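Long-range contact in glycosyl hydrolase family 62 protein (Coprinopsis cinerea, PDB 5B6T), which hydrolyses alpha-L-arabinofuranosidic bonds and, as a family 62 glycoside hydrolase, probably releases arabinose side groups from arabinoxylan: residues A[262-267]-A[287-292]. Residues are numbered along the deposited sequence; the frame is centred on the assembly and turned at random.
Sequences DISHGE and LYQGLD. With CA (calcium ion), chain D.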
ATOM      1  N   ASP A 262      13.348  -1.395  -9.774  1.00  9.38           N
ATOM      2  CA  ASP A 262      12.760  -1.144  -8.473  1.00  8.83           C
ATOM      3  C   ASP A 262      11.386  -1.764  -8.419  1.00  8.52           C
ATOM      4  O   ASP A 262      10.584  -1.581  -9.359  1.00  8.45           O
ATOM      5  CB  ASP A 262      12.616   0.357  -8.244  1.00  8.98           C
ATOM      6  CG  ASP A 262      13.943   1.061  -8.114  1.00  9.12           C
ATOM      7  OD1 ASP A 262      14.457   1.142  -6.976  1.00  9.19           O
ATOM      8  OD2 ASP A 262      14.478   1.555  -9.159  1.00  9.66           O
ATOM      9  N   ILE A 263      11.122  -2.494  -7.322  1.00  8.00           N
ATOM     10  CA  ILE A 263       9.787  -3.004  -7.032  1.00  8.17           C
ATOM     11  C   ILE A 263       9.376  -2.315  -5.747  1.00  7.68           C
ATOM     12  O   ILE A 263       9.916  -2.607  -4.677  1.00  8.11           O
ATOM     13  CB  ILE A 263       9.725  -4.549  -6.863  1.00  8.82           C
ATOM     14  CG1 ILE A 263      10.406  -5.258  -8.023  1.00  9.61           C
ATOM     15  CG2 ILE A 263       8.281  -4.973  -6.712  1.00  8.64           C
ATOM     16  CD1 ILE A 263       9.817  -5.025  -9.407  1.00  9.49           C
ATOM     17  N   SER A 264       8.480  -1.342  -5.882  1.00  7.21           N
ATOM     18  CA  SER A 264       8.181  -0.425  -4.794  1.00  6.98           C
ATOM     19  C   SER A 264       6.660  -0.335  -4.506  1.00  6.97           C
ATOM     20  O   SER A 264       5.842  -0.878  -5.265  1.00  7.72           O
ATOM     21  CB  SER A 264       8.868   0.917  -5.126  1.00  6.90           C
ATOM     22  OG  SER A 264       8.655   1.948  -4.181  1.00  6.48           O
ATOM     23  N   HIS A 265       6.346   0.339  -3.387  1.00  6.79           N
ATOM     24  CA  HIS A 265       5.023   0.526  -2.788  1.00  6.50           C
ATOM     25  C   HIS A 265       3.851   0.023  -3.586  1.00  6.47           C
ATOM     26  O   HIS A 265       3.458   0.641  -4.558  1.00  7.40           O
ATOM     27  CB  HIS A 265       4.821   2.000  -2.449  1.00  6.28           C
ATOM     28  CG  HIS A 265       3.716   2.226  -1.478  1.00  6.34           C
ATOM     29  ND1 HIS A 265       3.778   3.151  -0.456  1.00  6.73           N
ATOM     30  CD2 HIS A 265       2.534   1.584  -1.336  1.00  6.57           C
ATOM     31  CE1 HIS A 265       2.667   3.085   0.252  1.00  6.56           C
ATOM     32  NE2 HIS A 265       1.890   2.152  -0.265  1.00  6.69           N
ATOM     33  N   GLY A 266       3.330  -1.130  -3.179  1.00  6.45           N
ATOM     34  CA  GLY A 266       2.248  -1.779  -3.884  1.00  6.55           C
ATOM     35  C   GLY A 266       1.181  -2.394  -2.993  1.00  6.44           C
ATOM     36  O   GLY A 266       1.080  -2.107  -1.786  1.00  7.04           O
ATOM     37  N   GLU A 267       0.356  -3.255  -3.606  1.00  6.38           N
ATOM     38  CA  GLU A 267      -0.716  -3.987  -2.913  1.00  6.14           C
ATOM     39  C   GLU A 267      -1.009  -5.258  -3.663  1.00  6.43           C
ATOM     40  O   GLU A 267      -0.975  -5.270  -4.919  1.00  6.28           O
ATOM     41  CB  GLU A 267      -2.019  -3.173  -2.803  1.00  6.08           C
ATOM     42  CG  GLU A 267      -2.254  -2.554  -1.412  1.00  5.98           C
ATOM     43  CD  GLU A 267      -3.607  -1.922  -1.232  1.00  6.04           C
ATOM     44  OE1 GLU A 267      -4.587  -2.450  -1.795  1.00  5.74           O
ATOM     45  OE2 GLU A 267      -3.695  -0.870  -0.538  1.00  5.99           O
ATOM     46  N   LEU A 287       0.106  -5.288  -7.490  1.00  6.69           N
ATOM     47  CA  LEU A 287       0.056  -4.015  -8.208  1.00  6.92           C
ATOM     48  C   LEU A 287       1.079  -3.111  -7.527  1.00  6.99           C
ATOM     49  O   LEU A 287       0.995  -2.903  -6.322  1.00  7.51           O
ATOM     50  CB  LEU A 287      -1.361  -3.431  -8.105  1.00  7.22           C
ATOM     51  CG  LEU A 287      -1.587  -2.107  -8.858  1.00  7.34           C
ATOM     52  CD1 LEU A 287      -1.443  -2.184 -10.360  1.00  7.48           C
ATOM     53  CD2 LEU A 287      -2.975  -1.598  -8.488  1.00  7.47           C
ATOM     54  N   TYR A 288       2.058  -2.623  -8.280  1.00  6.85           N
ATOM     55  CA  TYR A 288       3.216  -1.978  -7.661  1.00  6.75           C
ATOM     56  C   TYR A 288       3.607  -0.749  -8.468  1.00  6.85           C
ATOM     57  O   TYR A 288       3.098  -0.529  -9.580  1.00  7.20           O
ATOM     58  CB  TYR A 288       4.356  -2.980  -7.577  1.00  7.12           C
ATOM     59  CG  TYR A 288       5.049  -3.245  -8.899  1.00  6.91           C
ATOM     60  CD1 TYR A 288       4.504  -4.115  -9.857  1.00  7.30           C
ATOM     61  CD2 TYR A 288       6.268  -2.663  -9.191  1.00  7.12           C
ATOM     62  CE1 TYR A 288       5.132  -4.354 -11.062  1.00  7.47           C
ATOM     63  CE2 TYR A 288       6.904  -2.898 -10.393  1.00  7.92           C
ATOM     64  CZ  TYR A 288       6.333  -3.742 -11.333  1.00  7.83           C
ATOM     65  OH  TYR A 288       7.002  -4.013 -12.518  1.00  8.72           O
ATOM     66  N   GLN A 289       4.532   0.025  -7.924  1.00  6.88           N
ATOM     67  CA  GLN A 289       5.140   1.113  -8.651  1.00  7.18           C
ATOM     68  C   GLN A 289       6.587   0.820  -9.007  1.00  7.11           C
ATOM     69  O   GLN A 289       7.374   0.306  -8.182  1.00  7.07           O
ATOM     70  CB  GLN A 289       5.083   2.443  -7.872  1.00  7.21           C
ATOM     71  CG  GLN A 289       5.815   2.431  -6.533  1.00  7.37           C
ATOM     72  CD  GLN A 289       5.681   3.709  -5.743  1.00  7.35           C
ATOM     73  OE1 GLN A 289       4.700   4.455  -5.862  1.00  7.65           O
ATOM     74  NE2 GLN A 289       6.681   3.960  -4.886  1.00  7.58           N
ATOM     75  N   GLY A 290       6.932   1.167 -10.255  1.00  7.38           N
ATOM     76  CA  GLY A 290       8.278   1.036 -10.788  1.00  7.99           C
ATOM     77  C   GLY A 290       8.641   2.283 -11.546  1.00  8.41           C
ATOM     78  O   GLY A 290       7.819   3.184 -11.722  1.00  8.21           O
ATOM     79  N   LEU A 291       9.891   2.355 -11.995  1.00  8.94           N
ATOM     80  CA  LEU A 291      10.337   3.495 -12.780  1.00 10.23           C
ATOM     81  C   LEU A 291      11.571   3.158 -13.596  1.00 10.77           C
ATOM     82  O   LEU A 291      12.261   2.159 -13.356  1.00 10.59           O
ATOM     83  CB  LEU A 291      10.589   4.725 -11.909  1.00 11.20           C
ATOM     84  CG  LEU A 291      11.942   4.834 -11.197  1.00 11.26           C
ATOM     85  CD1 LEU A 291      11.992   6.160 -10.507  1.00 11.98           C
ATOM     86  CD2 LEU A 291      12.187   3.725 -10.195  1.00 11.50           C
ATOM     87  N   ASP A 292      11.838   3.990 -14.598  1.00 12.08           N
ATOM     88  CA  ASP A 292      13.015   3.796 -15.438  1.00 13.79           C
ATOM     89  C   ASP A 292      14.288   3.825 -14.564  1.00 13.61           C
ATOM     90  O   ASP A 292      14.470   4.731 -13.763  1.00 14.31           O
ATOM     91  CB  ASP A 292      13.028   4.909 -16.484  1.00 15.09           C
ATOM     92  CG  ASP A 292      14.205   4.848 -17.452  1.00 17.86           C
ATOM     93  OD1 ASP A 292      15.267   4.299 -17.169  1.00 18.46           O
ATOM     94  OD2 ASP A 292      14.054   5.462 -18.516  1.00 22.45           O
TER
HETATM   95 CA    CA D 501      -0.019   1.440   0.427  1.00  9.58          CA
HETATM   96  O   HOH W   1      14.310   1.098 -11.838  1.00 10.31           O
HETATM   97  O   HOH W   2       0.997  -0.292   1.170  1.00  7.14           O
HETATM   98  O   HOH W   3      -1.940   0.831   0.949  1.00  6.38           O
HETATM   99  O   HOH W   4       0.169   2.374   2.254  1.00  7.49           O
HETATM  100  O   HOH W   5      -0.190   0.339  -1.344  1.00  6.35           O
HETATM  101  O   HOH W   6      -0.962   3.170  -0.488  1.00  6.30           O
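Ser264 pairs with Gln289, and Glu267 with Leu287, each through two antiparallel backbone hydrogen bonds, with a one-residue beta bulge between. Gly266 CA sits 3.0 Å from Leu287 O, where a side chain would clash.

Gln289 CG sits between the backbone N and carbonyl carbon (chi1 61°), the chain extended beyond; NE2 donates to Ser264 OG, which lies close to the amide plane (2.9 Å, 162° at the hydrogen), and NE2 is 3.6 Å from His265 CB. Ser264 OG also bonds Glu213, and Gln289 OE1 accepts from Asp28 N. An alanine at Gln289 would probably leave Ser264 OG without this donor and open a gap beside His265 CB. His265 NE2 binds the calcium ion at 2.1 Å, five waters completing its shell; water 3 O lies 2.9 Å from Glu267 OE2, which is also hydrogen-bonded to Ser30 OG.

The apolar contact is Ile263 CD1 on Tyr288 CE2 at 3.7 Å. Leu291 CD2, a methyl, comes 3.3 Å from the charged Asp262 OD2. Water 1 bridges OD2 to Leu291 O; OD2 also salt-bridges Arg220, and OD1 bonds Arg221 N.

In this five-bladed beta-propeller, strand 266-268 edges its sheet beside strand 285-290, whose Leu287 and Gln289 reach neighbouring strand 25-34.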